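Local coordinates for protein 2-hydroxy-3-oxopropionate reductase (Polaromonas sp. JS666, PDB 4DLL) that probably catalyses the NAD(P)H-dependent, reversible reduction of 2-hydroxy-3-oxopropionate (tartronate semialdehyde) to glycerate, at residues D87-V101 with M114-I126. Sequence-based numbering, arbitrary orientation.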
ATOM      1  N   ASP A  87       5.312  35.602 -22.408  1.00 42.12           N
ATOM      2  CA  ASP A  87       5.747  35.060 -23.719  1.00 42.69           C
ATOM      3  C   ASP A  87       5.755  33.513 -23.757  1.00 41.25           C
ATOM      4  O   ASP A  87       6.159  32.882 -24.752  1.00 40.77           O
ATOM      5  CB  ASP A  87       7.121  35.666 -24.122  1.00 43.97           C
ATOM      6  CG  ASP A  87       7.532  35.334 -25.580  1.00 49.63           C
ATOM      7  OD1 ASP A  87       6.682  35.449 -26.531  1.00 50.36           O
ATOM      8  OD2 ASP A  87       8.734  34.960 -25.769  1.00 55.19           O
ATOM      9  N   ALA A  88       5.240  32.909 -22.680  1.00 39.93           N
ATOM     10  CA  ALA A  88       5.258  31.459 -22.512  1.00 38.32           C
ATOM     11  C   ALA A  88       4.252  30.810 -23.420  1.00 36.86           C
ATOM     12  O   ALA A  88       3.156  31.339 -23.631  1.00 36.07           O
ATOM     13  CB  ALA A  88       4.959  31.070 -21.086  1.00 37.87           C
ATOM     14  N   ASP A  89       4.652  29.661 -23.945  1.00 35.00           N
ATOM     15  CA  ASP A  89       3.744  28.694 -24.571  1.00 33.93           C
ATOM     16  C   ASP A  89       2.987  27.903 -23.510  1.00 32.20           C
ATOM     17  O   ASP A  89       1.812  27.650 -23.673  1.00 33.19           O
ATOM     18  CB  ASP A  89       4.566  27.705 -25.403  1.00 34.03           C
ATOM     19  CG  ASP A  89       5.337  28.385 -26.510  1.00 36.53           C
ATOM     20  OD1 ASP A  89       4.744  29.210 -27.213  1.00 40.48           O
ATOM     21  OD2 ASP A  89       6.539  28.109 -26.665  1.00 43.25           O
ATOM     22  N   ILE A  90       3.690  27.479 -22.457  1.00 31.25           N
ATOM     23  CA  ILE A  90       3.118  26.705 -21.360  1.00 29.69           C
ATOM     24  C   ILE A  90       3.542  27.378 -20.035  1.00 29.99           C
ATOM     25  O   ILE A  90       4.732  27.624 -19.806  1.00 31.05           O
ATOM     26  CB  ILE A  90       3.540  25.262 -21.431  1.00 28.73           C
ATOM     27  CG1 ILE A  90       3.086  24.632 -22.784  1.00 29.51           C
ATOM     28  CG2 ILE A  90       3.014  24.503 -20.213  1.00 30.06           C
ATOM     29  CD1 ILE A  90       3.203  23.089 -22.849  1.00 30.73           C
ATOM     30  N   VAL A  91       2.571  27.747 -19.213  1.00 29.36           N
ATOM     31  CA  VAL A  91       2.871  28.252 -17.877  1.00 28.82           C
ATOM     32  C   VAL A  91       2.542  27.186 -16.833  1.00 28.86           C
ATOM     33  O   VAL A  91       1.413  26.721 -16.756  1.00 29.43           O
ATOM     34  CB  VAL A  91       2.110  29.558 -17.607  1.00 29.87           C
ATOM     35  CG1 VAL A  91       2.191  29.956 -16.086  1.00 28.58           C
ATOM     36  CG2 VAL A  91       2.653  30.687 -18.524  1.00 24.63           C
ATOM     37  N   VAL A  92       3.541  26.792 -16.050  1.00 29.35           N
ATOM     38  CA  VAL A  92       3.387  25.762 -15.037  1.00 29.11           C
ATOM     39  C   VAL A  92       3.353  26.391 -13.649  1.00 30.39           C
ATOM     40  O   VAL A  92       4.373  26.940 -13.208  1.00 31.17           O
ATOM     41  CB  VAL A  92       4.539  24.754 -15.114  1.00 28.85           C
ATOM     42  CG1 VAL A  92       4.317  23.608 -14.155  1.00 26.49           C
ATOM     43  CG2 VAL A  92       4.686  24.232 -16.558  1.00 26.88           C
ATOM     44  N   SER A  93       2.192  26.333 -12.979  1.00 31.17           N
ATOM     45  CA  SER A  93       2.115  26.659 -11.523  1.00 33.52           C
ATOM     46  C   SER A  93       2.543  25.542 -10.526  1.00 33.72           C
ATOM     47  O   SER A  93       2.025  24.432 -10.521  1.00 32.81           O
ATOM     48  CB  SER A  93       0.724  27.221 -11.141  1.00 33.06           C
ATOM     49  OG  SER A  93       0.445  26.983  -9.761  1.00 37.25           O
HETATM   50  N   MSE A  94       3.474  25.876  -9.641  1.00 35.86           N
HETATM   51  CA  MSE A  94       3.879  24.987  -8.572  1.00 38.53           C
HETATM   52  C   MSE A  94       3.655  25.706  -7.238  1.00 40.77           C
HETATM   53  O   MSE A  94       4.447  25.643  -6.273  1.00 42.33           O
HETATM   54  CB  MSE A  94       5.319  24.570  -8.788  1.00 38.03           C
HETATM   55  CG  MSE A  94       5.453  23.690 -10.037  1.00 41.33           C
HETATM   56 SE   MSE A  94       7.290  23.280 -10.318  0.80 54.58          SE
HETATM   57  CE  MSE A  94       7.232  21.976 -11.801  1.00 43.65           C
ATOM     58  N   LEU A  95       2.549  26.411  -7.200  1.00 41.73           N
ATOM     59  CA  LEU A  95       2.197  27.186  -6.056  1.00 42.40           C
ATOM     60  C   LEU A  95       1.540  26.295  -4.975  1.00 43.59           C
ATOM     61  O   LEU A  95       1.302  25.116  -5.194  1.00 44.41           O
ATOM     62  CB  LEU A  95       1.280  28.312  -6.517  1.00 41.96           C
ATOM     63  CG  LEU A  95       1.918  29.187  -7.564  1.00 40.38           C
ATOM     64  CD1 LEU A  95       0.895  30.082  -8.202  1.00 39.92           C
ATOM     65  CD2 LEU A  95       2.999  30.006  -6.912  1.00 43.00           C
ATOM     66  N   GLU A  96       1.260  26.876  -3.809  1.00 45.00           N
ATOM     67  CA  GLU A  96       0.872  26.113  -2.608  1.00 45.94           C
ATOM     68  C   GLU A  96      -0.569  25.641  -2.618  1.00 45.26           C
ATOM     69  O   GLU A  96      -0.843  24.457  -2.400  1.00 45.35           O
ATOM     70  CB  GLU A  96       1.060  26.956  -1.326  1.00 46.72           C
ATOM     71  CG  GLU A  96       2.505  27.113  -0.841  1.00 50.40           C
ATOM     72  CD  GLU A  96       3.247  28.319  -1.485  1.00 56.08           C
ATOM     73  OE1 GLU A  96       2.562  29.186  -2.097  1.00 55.43           O
ATOM     74  OE2 GLU A  96       4.512  28.380  -1.369  1.00 57.70           O
ATOM     75  N   ASN A  97      -1.480  26.584  -2.821  1.00 43.88           N
ATOM     76  CA  ASN A  97      -2.882  26.311  -2.682  1.00 43.21           C
ATOM     77  C   ASN A  97      -3.701  27.194  -3.603  1.00 42.55           C
ATOM     78  O   ASN A  97      -3.164  28.049  -4.344  1.00 42.31           O
ATOM     79  CB  ASN A  97      -3.324  26.541  -1.228  1.00 43.04           C
ATOM     80  CG  ASN A  97      -3.058  27.969  -0.748  1.00 43.03           C
ATOM     81  OD1 ASN A  97      -3.444  28.953  -1.398  1.00 43.30           O
ATOM     82  ND2 ASN A  97      -2.383  28.081   0.381  1.00 39.86           N
ATOM     83  N   GLY A  98      -5.010  26.967  -3.520  1.00 41.93           N
ATOM     84  CA  GLY A  98      -6.028  27.652  -4.302  1.00 40.73           C
ATOM     85  C   GLY A  98      -6.042  29.146  -4.263  1.00 40.38           C
ATOM     86  O   GLY A  98      -6.187  29.744  -5.326  1.00 39.98           O
ATOM     87  N   ALA A  99      -5.900  29.736  -3.054  1.00 40.48           N
ATOM     88  CA  ALA A  99      -5.906  31.210  -2.837  1.00 40.23           C
ATOM     89  C   ALA A  99      -4.743  31.890  -3.537  1.00 40.33           C
ATOM     90  O   ALA A  99      -4.906  32.897  -4.241  1.00 39.88           O
ATOM     91  CB  ALA A  99      -5.847  31.546  -1.331  1.00 39.76           C
ATOM     92  N   VAL A 100      -3.554  31.340  -3.288  1.00 40.75           N
ATOM     93  CA  VAL A 100      -2.318  31.827  -3.917  1.00 41.15           C
ATOM     94  C   VAL A 100      -2.455  31.750  -5.432  1.00 40.62           C
ATOM     95  O   VAL A 100      -2.134  32.718  -6.132  1.00 39.37           O
ATOM     96  CB  VAL A 100      -1.049  31.040  -3.411  1.00 41.42           C
ATOM     97  CG1 VAL A 100       0.260  31.632  -3.956  1.00 42.03           C
ATOM     98  CG2 VAL A 100      -0.987  31.024  -1.890  1.00 42.45           C
ATOM     99  N   VAL A 101      -2.962  30.617  -5.936  1.00 41.59           N
ATOM    100  CA  VAL A 101      -3.111  30.471  -7.385  1.00 42.20           C
ATOM    101  C   VAL A 101      -4.050  31.545  -7.946  1.00 43.12           C
ATOM    102  O   VAL A 101      -3.697  32.203  -8.913  1.00 43.90           O
ATOM    103  CB  VAL A 101      -3.501  29.051  -7.837  1.00 42.38           C
ATOM    104  CG1 VAL A 101      -3.960  29.069  -9.310  1.00 41.03           C
ATOM    105  CG2 VAL A 101      -2.326  28.145  -7.728  1.00 42.20           C
HETATM  106  N   MSE A 114      -1.120  36.438 -20.423  1.00 38.99           N
HETATM  107  CA  MSE A 114      -0.769  35.292 -21.287  1.00 38.48           C
HETATM  108  C   MSE A 114      -1.212  35.401 -22.767  1.00 39.05           C
HETATM  109  O   MSE A 114      -2.288  35.897 -23.064  1.00 39.09           O
HETATM  110  CB  MSE A 114      -1.219  33.970 -20.663  1.00 37.51           C
HETATM  111  CG  MSE A 114      -0.379  33.521 -19.435  1.00 34.90           C
HETATM  112 SE   MSE A 114      -1.240  31.973 -18.433  1.00 45.76          SE
HETATM  113  CE  MSE A 114      -1.174  30.492 -19.836  1.00 28.40           C
ATOM    114  N   LYS A 115      -0.346  34.920 -23.660  1.00 40.41           N
ATOM    115  CA  LYS A 115      -0.586  34.695 -25.099  1.00 42.09           C
ATOM    116  C   LYS A 115      -1.930  34.072 -25.416  1.00 42.63           C
ATOM    117  O   LYS A 115      -2.468  33.334 -24.616  1.00 43.11           O
ATOM    118  CB  LYS A 115       0.436  33.693 -25.642  1.00 42.05           C
ATOM    119  CG  LYS A 115       1.709  34.260 -26.234  1.00 45.30           C
ATOM    120  CD  LYS A 115       2.350  33.267 -27.257  1.00 46.64           C
ATOM    121  CE  LYS A 115       3.338  32.305 -26.594  1.00 48.35           C
ATOM    122  NZ  LYS A 115       4.581  31.970 -27.413  1.00 47.15           N
ATOM    123  N   PRO A 116      -2.472  34.341 -26.612  1.00 43.76           N
ATOM    124  CA  PRO A 116      -3.523  33.439 -27.051  1.00 44.09           C
ATOM    125  C   PRO A 116      -2.855  32.106 -27.478  1.00 43.01           C
ATOM    126  O   PRO A 116      -1.679  32.087 -27.847  1.00 43.10           O
ATOM    127  CB  PRO A 116      -4.162  34.189 -28.249  1.00 44.56           C
ATOM    128  CG  PRO A 116      -3.487  35.545 -28.318  1.00 44.78           C
ATOM    129  CD  PRO A 116      -2.158  35.350 -27.645  1.00 44.58           C
ATOM    130  N   GLY A 117      -3.578  31.004 -27.352  1.00 42.38           N
ATOM    131  CA  GLY A 117      -3.025  29.655 -27.627  1.00 40.63           C
ATOM    132  C   GLY A 117      -2.171  29.028 -26.510  1.00 38.72           C
ATOM    133  O   GLY A 117      -1.803  27.871 -26.585  1.00 38.67           O
ATOM    134  N   SER A 118      -1.848  29.784 -25.478  1.00 36.96           N
ATOM    135  CA  SER A 118      -0.947  29.294 -24.473  1.00 36.46           C
ATOM    136  C   SER A 118      -1.719  28.330 -23.553  1.00 36.16           C
ATOM    137  O   SER A 118      -2.955  28.359 -23.497  1.00 36.71           O
ATOM    138  CB  SER A 118      -0.356  30.477 -23.670  1.00 35.56           C
ATOM    139  OG  SER A 118      -1.397  31.194 -22.996  1.00 33.60           O
ATOM    140  N   LEU A 119      -0.987  27.553 -22.779  1.00 35.29           N
ATOM    141  CA  LEU A 119      -1.570  26.588 -21.867  1.00 35.40           C
ATOM    142  C   LEU A 119      -1.090  26.857 -20.443  1.00 33.93           C
ATOM    143  O   LEU A 119       0.068  27.191 -20.248  1.00 32.96           O
ATOM    144  CB  LEU A 119      -1.125  25.158 -22.244  1.00 35.74           C
ATOM    145  CG  LEU A 119      -2.123  24.311 -23.038  1.00 40.07           C
ATOM    146  CD1 LEU A 119      -2.153  24.766 -24.530  1.00 43.85           C
ATOM    147  CD2 LEU A 119      -1.857  22.820 -22.910  1.00 39.38           C
ATOM    148  N   PHE A 120      -1.988  26.658 -19.478  1.00 32.14           N
ATOM    149  CA  PHE A 120      -1.680  26.761 -18.086  1.00 31.56           C
ATOM    150  C   PHE A 120      -1.816  25.390 -17.437  1.00 31.91           C
ATOM    151  O   PHE A 120      -2.854  24.801 -17.506  1.00 32.66           O
ATOM    152  CB  PHE A 120      -2.602  27.767 -17.426  1.00 31.19           C
ATOM    153  CG  PHE A 120      -2.388  27.942 -15.943  1.00 30.23           C
ATOM    154  CD1 PHE A 120      -3.097  27.162 -15.031  1.00 31.94           C
ATOM    155  CD2 PHE A 120      -1.570  28.944 -15.460  1.00 33.54           C
ATOM    156  CE1 PHE A 120      -2.967  27.323 -13.629  1.00 28.47           C
ATOM    157  CE2 PHE A 120      -1.408  29.136 -14.064  1.00 35.35           C
ATOM    158  CZ  PHE A 120      -2.117  28.311 -13.142  1.00 31.54           C
ATOM    159  N   LEU A 121      -0.733  24.909 -16.833  1.00 32.09           N
ATOM    160  CA  LEU A 121      -0.654  23.603 -16.183  1.00 33.57           C
ATOM    161  C   LEU A 121      -0.645  23.855 -14.704  1.00 33.72           C
ATOM    162  O   LEU A 121       0.326  24.426 -14.198  1.00 34.90           O
ATOM    163  CB  LEU A 121       0.638  22.869 -16.588  1.00 32.06           C
ATOM    164  CG  LEU A 121       0.520  21.808 -17.701  1.00 35.79           C
ATOM    165  CD1 LEU A 121      -0.260  22.267 -18.891  1.00 38.59           C
ATOM    166  CD2 LEU A 121       1.864  21.289 -18.153  1.00 35.00           C
ATOM    167  N   ASP A 122      -1.711  23.453 -14.012  1.00 35.02           N
ATOM    168  CA  ASP A 122      -1.713  23.535 -12.562  1.00 36.81           C
ATOM    169  C   ASP A 122      -1.325  22.228 -11.903  1.00 36.80           C
ATOM    170  O   ASP A 122      -2.029  21.227 -12.003  1.00 35.12           O
ATOM    171  CB  ASP A 122      -3.010  24.096 -11.974  1.00 37.10           C
ATOM    172  CG  ASP A 122      -2.772  24.690 -10.572  1.00 43.58           C
ATOM    173  OD1 ASP A 122      -1.767  24.267  -9.908  1.00 46.64           O
ATOM    174  OD2 ASP A 122      -3.540  25.601 -10.142  1.00 48.93           O
HETATM  175  N   MSE A 123      -0.151  22.277 -11.279  1.00 39.39           N
HETATM  176  CA  MSE A 123       0.429  21.189 -10.500  1.00 42.12           C
HETATM  177  C   MSE A 123       0.204  21.404  -9.036  1.00 43.05           C
HETATM  178  O   MSE A 123       0.270  20.464  -8.287  1.00 45.75           O
HETATM  179  CB  MSE A 123       1.927  21.118 -10.702  1.00 41.41           C
HETATM  180  CG  MSE A 123       2.276  20.846 -12.114  1.00 43.81           C
HETATM  181 SE   MSE A 123       4.079  20.109 -12.198  1.00 51.40          SE
HETATM  182  CE  MSE A 123       3.620  18.734 -13.716  1.00 28.78           C
ATOM    183  N   ALA A 124      -0.032  22.628  -8.605  1.00 45.52           N
ATOM    184  CA  ALA A 124      -0.420  22.870  -7.188  1.00 47.31           C
ATOM    185  C   ALA A 124      -1.521  21.863  -6.685  1.00 48.19           C
ATOM    186  O   ALA A 124      -2.309  21.334  -7.474  1.00 48.85           O
ATOM    187  CB  ALA A 124      -0.888  24.272  -7.053  1.00 47.07           C
ATOM    188  N   SER A 125      -1.547  21.535  -5.396  1.00 49.65           N
ATOM    189  CA  SER A 125      -2.703  20.784  -4.861  1.00 50.04           C
ATOM    190  C   SER A 125      -3.820  21.815  -4.574  1.00 49.74           C
ATOM    191  O   SER A 125      -3.609  22.828  -3.889  1.00 50.73           O
ATOM    192  CB  SER A 125      -2.346  19.890  -3.627  1.00 51.48           C
ATOM    193  OG  SER A 125      -1.890  18.569  -4.004  1.00 49.69           O
ATOM    194  N   ILE A 126      -4.992  21.562  -5.149  1.00 48.37           N
ATOM    195  CA  ILE A 126      -6.038  22.582  -5.331  1.00 46.52           C
ATOM    196  C   ILE A 126      -7.306  21.764  -5.507  1.00 44.48           C
ATOM    197  O   ILE A 126      -7.220  20.645  -6.027  1.00 44.21           O
ATOM    198  CB  ILE A 126      -5.668  23.490  -6.570  1.00 47.18           C
ATOM    199  CG1 ILE A 126      -5.127  24.824  -6.088  1.00 47.72           C
ATOM    200  CG2 ILE A 126      -6.826  23.779  -7.520  1.00 46.21           C
ATOM    201  CD1 ILE A 126      -5.123  25.879  -7.173  1.00 50.36           C
TER
HETATM  202  O   HOH W   1       2.046  33.157 -22.147  1.00 35.00           O
HETATM  203  O   HOH W   2       0.216  26.382 -25.899  1.00 34.47           O
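Strands 90-93 and 119-122 run parallel as neighbours in the sheet, their axes 4.7 Å apart at closest approach and inclined by 19°. Backbone hydrogen bonds alternate in direction: Leu119 N gives to Asp89 O, Val91 N to Leu119 O, Leu121 N to Val91 O (2.8 Å, nearly straight at 172°) and Ser93 N to Leu121 O. Ser93 O then receives Met123 N at 3.2 Å, with a weaker bond from Ala124 N, as the second strand ends.

With chi1 at 179°, the Phe120 ring leans towards the first strand: CD2 lies 3.9 Å from Val91 CG1, a branch that fills the space beside the ring, and CZ reaches CB of the small Ser93 at 3.6 Å. On the other face, apolar as suits its burial, Ile90 CG2 packs 4.0 Å from Leu121 CD2. Farther on, Ile126 lies against the backbone of Gly98 at the start of helix 98-107, and its CD1 meets Val101 CB at 3.6 Å.

At the opposite end the long, kinked chain of Lys115 passes the Ala88 carbonyl to carry NZ to Asp89 OD1 in a 2.8 Å salt bridge, arriving from above the carboxylate plane, and weakly bonds Asp87 O. Replacing Lys115 by alanine is likely to leave Asp89 OD1 without its charged mate, although OD2 would keep the backbone amides of Arg32 and Lys33.

This pairing belongs to the Rossmann-type nucleotide-binding domain, helices 98-107 and 110-113 forming the crossover between the strands. Strand 33-37 flanks strand 90-93, strand 144-151 flanks strand 119-122, and helix 170-183 packs on Leu119 and Leu121.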